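Local coordinates for protein (polyandrocarpa lectin) (Polyandrocarpa misakiensis, PDB 1BYF) that binds galactose in a calcium-dependent manner as a homodimeric C-type lectin and plays a role in the defence of the tunicate against microorganisms, at residues E4-D9 with V117-E122; Y53-D58 with L95-W100; E86-Q91 with L106-C111. All coordinates share one frame; numbering follows the deposited sequence.

Interaction 1 (E4-D9 with V117-E122)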
loop_
_atom_site.group_PDB
_atom_site.type_symbol
_atom_site.label_atom_id
_atom_site.label_comp_id
_atom_site.label_asym_id
_atom_site.label_seq_id
_atom_site.Cartn_x
_atom_site.Cartn_y
_atom_site.Cartn_z
ATOM N N GLU A 4 5.730 -6.731 -2.129
ATOM C CA GLU A 4 4.442 -6.387 -2.664
ATOM C C GLU A 4 3.576 -6.170 -1.398
ATOM O O GLU A 4 3.571 -7.068 -0.557
ATOM C CB GLU A 4 3.767 -7.451 -3.497
ATOM C CG GLU A 4 4.124 -7.489 -4.966
ATOM C CD GLU A 4 3.500 -8.677 -5.664
ATOM O OE1 GLU A 4 2.647 -9.359 -5.053
ATOM O OE2 GLU A 4 3.800 -8.987 -6.833
ATOM N N ILE A 5 2.974 -5.007 -1.284
ATOM C CA ILE A 5 2.150 -4.714 -0.111
ATOM C C ILE A 5 0.739 -4.349 -0.570
ATOM O O ILE A 5 0.561 -3.474 -1.411
ATOM C CB ILE A 5 2.733 -3.568 0.725
ATOM C CG1 ILE A 5 4.158 -3.893 1.179
ATOM C CG2 ILE A 5 1.840 -3.243 1.915
ATOM C CD1 ILE A 5 4.290 -5.074 2.119
ATOM N N LEU A 6 -0.239 -5.054 -0.024
ATOM C CA LEU A 6 -1.634 -4.811 -0.380
ATOM C C LEU A 6 -2.381 -4.285 0.846
ATOM O O LEU A 6 -2.287 -4.890 1.905
ATOM C CB LEU A 6 -2.255 -6.113 -0.883
ATOM C CG LEU A 6 -3.778 -6.158 -1.034
ATOM C CD1 LEU A 6 -4.286 -5.125 -2.023
ATOM C CD2 LEU A 6 -4.227 -7.541 -1.498
ATOM N N PHE A 7 -3.060 -3.165 0.721
ATOM C CA PHE A 7 -3.854 -2.589 1.798
ATOM C C PHE A 7 -5.322 -2.714 1.379
ATOM O O PHE A 7 -5.620 -2.366 0.229
ATOM C CB PHE A 7 -3.559 -1.114 2.025
ATOM C CG PHE A 7 -2.178 -0.755 2.480
ATOM C CD1 PHE A 7 -1.168 -0.515 1.563
ATOM C CD2 PHE A 7 -1.895 -0.627 3.831
ATOM C CE1 PHE A 7 0.101 -0.170 1.989
ATOM C CE2 PHE A 7 -0.630 -0.280 4.264
ATOM C CZ PHE A 7 0.371 -0.053 3.345
ATOM N N SER A 8 -6.194 -3.157 2.260
ATOM C CA SER A 8 -7.604 -3.269 1.897
ATOM C C SER A 8 -8.515 -2.607 2.923
ATOM O O SER A 8 -8.357 -2.789 4.130
ATOM C CB SER A 8 -8.017 -4.724 1.669
ATOM O OG SER A 8 -9.426 -4.777 1.464
ATOM N N ASP A 9 -9.463 -1.824 2.423
ATOM C CA ASP A 9 -10.436 -1.144 3.262
ATOM C C ASP A 9 -11.510 -2.106 3.767
ATOM O O ASP A 9 -12.320 -1.740 4.612
ATOM C CB ASP A 9 -11.117 0.007 2.507
ATOM C CG ASP A 9 -10.196 1.222 2.479
ATOM O OD1 ASP A 9 -9.603 1.509 3.542
ATOM O OD2 ASP A 9 -10.096 1.856 1.416
ATOM N N VAL A 117 -7.124 -4.925 6.437
ATOM C CA VAL A 117 -6.108 -5.930 6.168
ATOM C C VAL A 117 -4.924 -5.410 5.362
ATOM O O VAL A 117 -5.064 -4.613 4.439
ATOM C CB VAL A 117 -6.762 -7.100 5.395
ATOM C CG1 VAL A 117 -5.768 -8.240 5.173
ATOM C CG2 VAL A 117 -7.991 -7.621 6.145
ATOM N N ILE A 118 -3.754 -5.915 5.721
ATOM C CA ILE A 118 -2.500 -5.614 5.062
ATOM C C ILE A 118 -1.808 -6.940 4.735
ATOM O O ILE A 118 -1.546 -7.728 5.645
ATOM C CB ILE A 118 -1.531 -4.780 5.917
ATOM C CG1 ILE A 118 -2.244 -3.521 6.414
ATOM C CG2 ILE A 118 -0.286 -4.417 5.113
ATOM C CD1 ILE A 118 -1.420 -2.712 7.397
ATOM N N CYS A 119 -1.553 -7.158 3.450
ATOM C CA CYS A 119 -0.875 -8.365 3.017
ATOM C C CYS A 119 0.490 -8.014 2.417
ATOM O O CYS A 119 0.695 -6.897 1.936
ATOM C CB CYS A 119 -1.657 -9.125 1.950
ATOM S SG CYS A 119 -3.400 -9.369 2.312
ATOM N N GLU A 120 1.382 -9.001 2.456
ATOM C CA GLU A 120 2.717 -8.856 1.909
ATOM C C GLU A 120 3.098 -10.065 1.049
ATOM O O GLU A 120 2.549 -11.159 1.158
ATOM C CB GLU A 120 3.780 -8.701 3.002
ATOM C CG GLU A 120 4.098 -9.960 3.795
ATOM C CD GLU A 120 5.303 -9.857 4.701
ATOM O OE1 GLU A 120 5.419 -8.900 5.497
ATOM O OE2 GLU A 120 6.180 -10.763 4.650
ATOM N N LYS A 121 4.104 -9.837 0.214
ATOM C CA LYS A 121 4.700 -10.882 -0.597
ATOM C C LYS A 121 6.139 -10.453 -0.905
ATOM O O LYS A 121 6.379 -9.457 -1.589
ATOM C CB LYS A 121 3.937 -11.240 -1.862
ATOM C CG LYS A 121 4.601 -12.371 -2.638
ATOM C CD LYS A 121 3.857 -12.645 -3.937
ATOM C CE LYS A 121 4.746 -13.402 -4.915
ATOM N NZ LYS A 121 5.299 -14.627 -4.265
ATOM N N GLU A 122 7.071 -11.182 -0.297
ATOM C CA GLU A 122 8.484 -10.894 -0.513
ATOM C C GLU A 122 8.799 -11.109 -1.991
ATOM O O GLU A 122 8.268 -12.028 -2.612
ATOM C CB GLU A 122 9.376 -11.769 0.367
ATOM C CG GLU A 122 10.804 -11.880 -0.144
ATOM C CD GLU A 122 11.869 -11.737 0.917
ATOM O OE1 GLU A 122 11.570 -11.909 2.119
ATOM O OE2 GLU A 122 13.028 -11.436 0.550
#
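Ile5 and Phe7 pair with Glu120 and Ile118 in an antiparallel strand pairing that brings the two ends of the C-type lectin domain together, strand 4-8 lying beside strand 117-122. The axes come within 4.6 Å of each other and run at 167°, close to antiparallel. Glu4-Lys121, Leu6-Cys119 and Ser8-Val117 are the hydrogen-bonded pairs. The central one is short and straight in both directions: Leu6 N to Cys119 O and Cys119 N to Leu6 O are each 2.8 Å. At the Ser8 end the return bond, from Val117 N to Ser8 O, has stretched to a weak 3.4 Å. Where the pairs are non-hydrogen-bonded, CA-H...O contacts link the strands, as from Ile118 CA to Leu6 O.

Side chains alternate between two layers. Ile5, Phe7, Ile118 and the start of Glu120 share a face; helix 36-49 covers the three apolar side chains, and Phe7 also stacks on Phe45. The other face carries Leu6, Val117 and Cys119, with helix 14-22 packed on Val117 and on Cys119, whose SG forms a disulfide with Cys21 SG. The pairing extends beyond the subunit, because residues 4-8 also form antiparallel pairs with a strand of the second subunit; there Glu4 OE2 hydrogen-bonds Tyr20 OH of that chain.

Ile5 sends CD1 to Glu120 CB at 3.8 Å, while its CG2 meets Ile118 CG2 at 4.0 Å. Ile118 holds CG1 anti to the carbonyl carbon (chi1 -53°) and lies alongside Phe7, pointing the same way, with CG1 3.9 Å from Phe7 CD2.

Interaction 2 (Y53-D58 with L95-W100); sequences YWVGAD and LCVQIW. With ACT (acetate ion), chain F.
Tyr53 and Ile99 exchange two backbone hydrogen bonds, Ile99 N to Tyr53 O at 2.7 Å being the shorter. Val55 N then donates to Val97 O at 3.1 Å, and Val97 N to Ala57 O. Register slips by two residues between Trp54 and Asp58, a beta bulge; Gly56, at its bend, is the centre of an inverse gamma turn.

Apolar contacts join the same strands. Val55 reaches two partners: with CG1 anti to the carbonyl carbon (chi1 -60°), CG2 falls between the backbone N and the carbonyl carbon and touches Val97 CG1 at 3.7 Å, while CG1 meets Ile99 CG1 at 3.6 Å, the side chains of Val55 and Ile99 crossing at about a right angle. Ala57 CB rests on Val97 CG2.

These strands belong to the central sheet of the C-type lectin fold, and Trp54-Val55-Gly56-Ala57 corresponds in sequence to the WIGL motif of the family.

The Trp54 ring meets the other strand at its edge, where Val97 O lies in the ring plane, 3.4 Å from CE3. Cys96 CB lies 3.5 Å from CZ3 of this ring, and NE1 hydrogen-bonds Met12 O.

Polar groups gather at Gln98. Its NE2 donates to Asp107 OD2 and to an oxygen of an acetate, probably from the crystallisation liquor, with NE2 and acetate O 3.2 Å apart. The acetate CH3 sits over one face of Trp100, 3.7 Å above its plane and offset toward the rim.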
loop_
_atom_site.group_PDB
_atom_site.type_symbol
_atom_site.label_atom_id
_atom_site.label_comp_id
_atom_site.label_asym_id
_atom_site.label_seq_id
_atom_site.Cartn_x
_atom_site.Cartn_y
_atom_site.Cartn_z
ATOM N N TYR A 53 -5.774 -1.895 11.588
ATOM C CA TYR A 53 -5.411 -2.891 10.604
ATOM C C TYR A 53 -4.845 -4.154 11.258
ATOM O O TYR A 53 -4.052 -4.029 12.190
ATOM C CB TYR A 53 -4.262 -2.386 9.709
ATOM C CG TYR A 53 -4.715 -1.346 8.714
ATOM C CD1 TYR A 53 -4.905 -0.029 9.093
ATOM C CD2 TYR A 53 -4.950 -1.703 7.394
ATOM C CE1 TYR A 53 -5.323 0.921 8.177
ATOM C CE2 TYR A 53 -5.365 -0.762 6.466
ATOM C CZ TYR A 53 -5.552 0.542 6.871
ATOM O OH TYR A 53 -5.965 1.483 5.952
ATOM N N TRP A 54 -5.180 -5.316 10.716
ATOM C CA TRP A 54 -4.586 -6.540 11.245
ATOM C C TRP A 54 -3.149 -6.640 10.728
ATOM O O TRP A 54 -2.850 -6.149 9.637
ATOM C CB TRP A 54 -5.322 -7.780 10.766
ATOM C CG TRP A 54 -6.630 -8.058 11.432
ATOM C CD1 TRP A 54 -7.859 -8.139 10.848
ATOM C CD2 TRP A 54 -6.821 -8.308 12.835
ATOM N NE1 TRP A 54 -8.805 -8.418 11.809
ATOM C CE2 TRP A 54 -8.197 -8.527 13.029
ATOM C CE3 TRP A 54 -5.963 -8.359 13.935
ATOM C CZ2 TRP A 54 -8.737 -8.799 14.288
ATOM C CZ3 TRP A 54 -6.502 -8.628 15.188
ATOM C CH2 TRP A 54 -7.877 -8.847 15.353
ATOM N N VAL A 55 -2.283 -7.265 11.502
ATOM C CA VAL A 55 -0.918 -7.575 11.096
ATOM C C VAL A 55 -0.741 -9.073 11.409
ATOM O O VAL A 55 -1.552 -9.650 12.146
ATOM C CB VAL A 55 0.220 -6.755 11.694
ATOM C CG1 VAL A 55 0.064 -5.271 11.358
ATOM C CG2 VAL A 55 0.359 -6.938 13.203
ATOM N N GLY A 56 0.265 -9.703 10.827
ATOM C CA GLY A 56 0.473 -11.123 10.985
ATOM C C GLY A 56 1.204 -11.565 12.234
ATOM O O GLY A 56 2.267 -12.183 12.112
ATOM N N ALA A 57 0.659 -11.285 13.412
ATOM C CA ALA A 57 1.294 -11.726 14.655
ATOM C C ALA A 57 0.212 -12.122 15.651
ATOM O O ALA A 57 -0.887 -11.559 15.645
ATOM C CB ALA A 57 2.228 -10.670 15.208
ATOM N N ASP A 58 0.522 -13.122 16.478
ATOM C CA ASP A 58 -0.443 -13.599 17.472
ATOM C C ASP A 58 0.247 -14.467 18.519
ATOM O O ASP A 58 1.441 -14.751 18.382
ATOM C CB ASP A 58 -1.552 -14.371 16.757
ATOM C CG ASP A 58 -1.037 -15.605 16.037
ATOM O OD1 ASP A 58 -0.608 -16.558 16.726
ATOM O OD2 ASP A 58 -1.043 -15.649 14.791
ATOM N N LEU A 95 -4.507 -13.997 21.798
ATOM C CA LEU A 95 -4.315 -12.614 21.388
ATOM C C LEU A 95 -3.719 -12.457 19.995
ATOM O O LEU A 95 -2.758 -13.131 19.618
ATOM C CB LEU A 95 -3.444 -11.893 22.423
ATOM C CG LEU A 95 -4.049 -11.888 23.838
ATOM C CD1 LEU A 95 -2.969 -11.596 24.864
ATOM C CD2 LEU A 95 -5.191 -10.883 23.926
ATOM N N CYS A 96 -4.326 -11.531 19.265
ATOM C CA CYS A 96 -3.923 -11.197 17.903
ATOM C C CYS A 96 -3.403 -9.771 17.878
ATOM O O CYS A 96 -3.714 -9.004 18.792
ATOM C CB CYS A 96 -5.124 -11.375 16.961
ATOM S SG CYS A 96 -5.497 -13.132 16.782
ATOM N N VAL A 97 -2.584 -9.436 16.887
ATOM C CA VAL A 97 -1.981 -8.107 16.859
ATOM C C VAL A 97 -2.503 -7.263 15.705
ATOM O O VAL A 97 -2.692 -7.710 14.577
ATOM C CB VAL A 97 -0.443 -8.190 16.804
ATOM C CG1 VAL A 97 0.203 -6.808 16.881
ATOM C CG2 VAL A 97 0.083 -9.063 17.941
ATOM N N GLN A 98 -2.750 -5.999 16.032
ATOM C CA GLN A 98 -3.218 -5.032 15.064
ATOM C C GLN A 98 -2.359 -3.768 15.134
ATOM O O GLN A 98 -1.611 -3.540 16.081
ATOM C CB GLN A 98 -4.654 -4.564 15.370
ATOM C CG GLN A 98 -4.726 -3.912 16.756
ATOM C CD GLN A 98 -5.907 -2.988 16.933
ATOM O OE1 GLN A 98 -6.652 -2.708 15.991
ATOM N NE2 GLN A 98 -6.096 -2.476 18.144
ATOM N N ILE A 99 -2.567 -2.947 14.114
ATOM C CA ILE A 99 -2.019 -1.597 14.103
ATOM C C ILE A 99 -3.220 -0.798 14.644
ATOM O O ILE A 99 -4.229 -0.722 13.960
ATOM C CB ILE A 99 -1.600 -1.082 12.724
ATOM C CG1 ILE A 99 -0.319 -1.761 12.246
ATOM C CG2 ILE A 99 -1.400 0.431 12.790
ATOM C CD1 ILE A 99 -0.018 -1.587 10.776
ATOM N N TRP A 100 -3.099 -0.342 15.875
ATOM C CA TRP A 100 -4.171 0.375 16.559
ATOM C C TRP A 100 -4.219 1.849 16.188
ATOM O O TRP A 100 -3.222 2.556 16.359
ATOM C CB TRP A 100 -3.934 0.198 18.059
ATOM C CG TRP A 100 -4.968 0.757 18.979
ATOM C CD1 TRP A 100 -6.257 1.105 18.695
ATOM C CD2 TRP A 100 -4.797 0.981 20.389
ATOM N NE1 TRP A 100 -6.890 1.554 19.828
ATOM C CE2 TRP A 100 -6.013 1.487 20.881
ATOM C CE3 TRP A 100 -3.726 0.817 21.273
ATOM C CZ2 TRP A 100 -6.195 1.830 22.220
ATOM C CZ3 TRP A 100 -3.913 1.161 22.602
ATOM C CH2 TRP A 100 -5.139 1.658 23.069
HETATM C C ACT F . -9.201 -0.832 19.758
HETATM O O ACT F . -8.942 -1.185 18.585
HETATM O OXT ACT F . -10.194 -0.100 19.998
HETATM C CH3 ACT F . -8.625 -1.657 20.917
#

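Interaction 3 (E86-Q91 with L106-C111). With CA (calcium ion), chain C.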
loop_
_atom_site.group_PDB
_atom_site.type_symbol
_atom_site.label_atom_id
_atom_site.label_comp_id
_atom_site.label_asym_id
_atom_site.label_seq_id
_atom_site.Cartn_x
_atom_site.Cartn_y
_atom_site.Cartn_z
ATOM N N GLU A 86 1.404 -1.333 25.807
ATOM C CA GLU A 86 0.882 -2.558 25.193
ATOM C C GLU A 86 2.115 -3.426 24.956
ATOM O O GLU A 86 3.196 -2.853 24.807
ATOM C CB GLU A 86 0.137 -2.292 23.892
ATOM C CG GLU A 86 -1.054 -1.364 24.000
ATOM C CD GLU A 86 -2.206 -1.877 24.833
ATOM O OE1 GLU A 86 -2.416 -3.106 24.948
ATOM O OE2 GLU A 86 -2.959 -1.035 25.371
ATOM N N PRO A 87 1.982 -4.732 24.928
ATOM C CA PRO A 87 0.725 -5.426 25.107
ATOM C C PRO A 87 0.225 -5.406 26.542
ATOM O O PRO A 87 1.031 -5.384 27.476
ATOM C CB PRO A 87 1.071 -6.859 24.692
ATOM C CG PRO A 87 2.508 -7.003 25.078
ATOM C CD PRO A 87 3.116 -5.672 24.721
ATOM N N SER A 88 -1.093 -5.458 26.740
ATOM C CA SER A 88 -1.623 -5.390 28.099
ATOM C C SER A 88 -2.869 -6.218 28.340
ATOM O O SER A 88 -3.420 -6.132 29.447
ATOM C CB SER A 88 -1.977 -3.913 28.372
ATOM O OG SER A 88 -3.080 -3.594 27.533
ATOM N N ASN A 89 -3.340 -6.968 27.350
ATOM C CA ASN A 89 -4.549 -7.778 27.543
ATOM C C ASN A 89 -4.203 -9.002 28.374
ATOM O O ASN A 89 -3.035 -9.381 28.491
ATOM C CB ASN A 89 -5.168 -8.153 26.198
ATOM C CG ASN A 89 -5.865 -6.999 25.506
ATOM O OD1 ASN A 89 -5.337 -5.892 25.405
ATOM N ND2 ASN A 89 -7.081 -7.242 25.022
ATOM N N PRO A 90 -5.192 -9.624 28.990
ATOM C CA PRO A 90 -4.960 -10.782 29.847
ATOM C C PRO A 90 -4.180 -11.863 29.121
ATOM O O PRO A 90 -4.544 -12.233 28.003
ATOM C CB PRO A 90 -6.358 -11.222 30.250
ATOM C CG PRO A 90 -7.218 -10.016 30.068
ATOM C CD PRO A 90 -6.625 -9.246 28.921
ATOM N N GLN A 91 -3.132 -12.400 29.729
ATOM C CA GLN A 91 -2.324 -13.430 29.097
ATOM C C GLN A 91 -3.038 -14.746 28.852
ATOM O O GLN A 91 -2.547 -15.549 28.049
ATOM C CB GLN A 91 -1.051 -13.659 29.928
ATOM C CG GLN A 91 -0.176 -12.410 29.883
ATOM C CD GLN A 91 0.997 -12.473 30.831
ATOM O OE1 GLN A 91 1.786 -13.416 30.798
ATOM N NE2 GLN A 91 1.116 -11.460 31.683
ATOM N N LEU A 106 1.502 -1.036 17.209
ATOM C CA LEU A 106 0.952 -2.353 17.493
ATOM C C LEU A 106 0.230 -2.457 18.829
ATOM O O LEU A 106 0.498 -1.746 19.790
ATOM C CB LEU A 106 2.049 -3.414 17.385
ATOM C CG LEU A 106 2.803 -3.512 16.060
ATOM C CD1 LEU A 106 3.697 -4.749 16.094
ATOM C CD2 LEU A 106 1.860 -3.585 14.863
ATOM N N ASP A 107 -0.722 -3.383 18.853
ATOM C CA ASP A 107 -1.537 -3.600 20.050
ATOM C C ASP A 107 -2.112 -5.006 20.035
ATOM O O ASP A 107 -2.418 -5.526 18.962
ATOM C CB ASP A 107 -2.641 -2.539 20.094
ATOM C CG ASP A 107 -3.701 -2.846 21.136
ATOM O OD1 ASP A 107 -3.297 -3.105 22.295
ATOM O OD2 ASP A 107 -4.898 -2.842 20.789
ATOM N N ASP A 108 -2.245 -5.600 21.221
ATOM C CA ASP A 108 -2.831 -6.927 21.342
ATOM C C ASP A 108 -4.337 -6.800 21.587
ATOM O O ASP A 108 -4.791 -5.982 22.380
ATOM C CB ASP A 108 -2.196 -7.747 22.457
ATOM C CG ASP A 108 -2.267 -7.114 23.833
ATOM O OD1 ASP A 108 -2.287 -5.878 23.981
ATOM O OD2 ASP A 108 -2.279 -7.893 24.808
ATOM N N VAL A 109 -5.106 -7.607 20.875
ATOM C CA VAL A 109 -6.553 -7.617 20.979
ATOM C C VAL A 109 -7.066 -9.052 20.881
ATOM O O VAL A 109 -6.294 -9.945 20.529
ATOM C CB VAL A 109 -7.206 -6.821 19.825
ATOM C CG1 VAL A 109 -6.960 -5.331 19.977
ATOM C CG2 VAL A 109 -6.679 -7.302 18.479
ATOM N N GLY A 110 -8.352 -9.244 21.141
ATOM C CA GLY A 110 -8.967 -10.567 20.950
ATOM C C GLY A 110 -8.967 -10.779 19.427
ATOM O O GLY A 110 -8.725 -9.804 18.699
ATOM N N CYS A 111 -9.260 -11.968 18.923
ATOM C CA CYS A 111 -9.162 -12.142 17.471
ATOM C C CYS A 111 -10.427 -12.002 16.665
ATOM O O CYS A 111 -10.357 -12.136 15.437
ATOM C CB CYS A 111 -8.460 -13.501 17.254
ATOM S SG CYS A 111 -6.894 -13.517 18.196
HETATM CA CA CA C . -4.018 -4.295 24.050
#
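Three carboxylate oxygens crowd together here: Glu86 OE1 is only 2.8 Å from Asp107 OD1 and 2.9 Å from Asp108 OD1, with no hydrogen bond between them. What they share is a calcium ion, which would offset their mutual repulsion. This is the carbohydrate-binding calcium site of the C-type lectin fold. Glu86-Pro87-Ser88 stands at the loop position of the family's EPN or QPD motif, with the characteristic cis peptide before the proline, and Leu106-Asp107-Asp108 lies on the strand at the position of WND in relatives.

Glu86 and Asp107 each give the metal one oxygen, and their carboxylate planes are turned 82° against each other. Asp107 OD2 is held by Gln98 NE2, a second-shell bond that positions the first-shell oxygen beside it. Asp108 binds twice, through its backbone O at 2.5 Å and OD1 at 2.4 Å from the calcium; chi1 58° sets CG between the backbone N and the carbonyl carbon, and OD1 and O of the one residue both reach the metal. Asn89 OD1 is the fifth ligand from the two segments, and two further atoms from elsewhere also bind the calcium.

The loop also grips Asp108 directly. Ser88 N donates to OD1 and Asn89 N to OD2, both on the syn side, so successive amides, together with the calcium on OD1, fix the carboxylate's rotation. Ser88 OG donates to Glu86 OE1 over 2.7 Å, coming from above the carboxylate plane (41° out of it), so that oxygen serves both calcium and hydroxyl. Pro87, packed on Trp82 as well, lies against the same Asp108 carboxylate, with Pro87 CB 3.5 Å from Asp108 CG.

In the fold
All three interactions draw on one mixed sheet within a single C-type lectin domain. Interaction 1 encloses the other two along the chain, whereas the segments of interactions 2 and 3 alternate. Interactions 1 and 2, about 13 Å between centres, touch where strand 115-122 runs parallel to 53-55, Ile118 packing on Tyr53 and Ile99. Interactions 2 and 3, their centres about 9 Å apart, are joined through neighbouring strands 96-100 and 105-109 and the Cys96-Cys111 disulfide. Interactions 1 and 3, centres about 22 Å apart, lie on opposite sides of the chain's centre, which separates the dimer-forming edge from the calcium and sugar site.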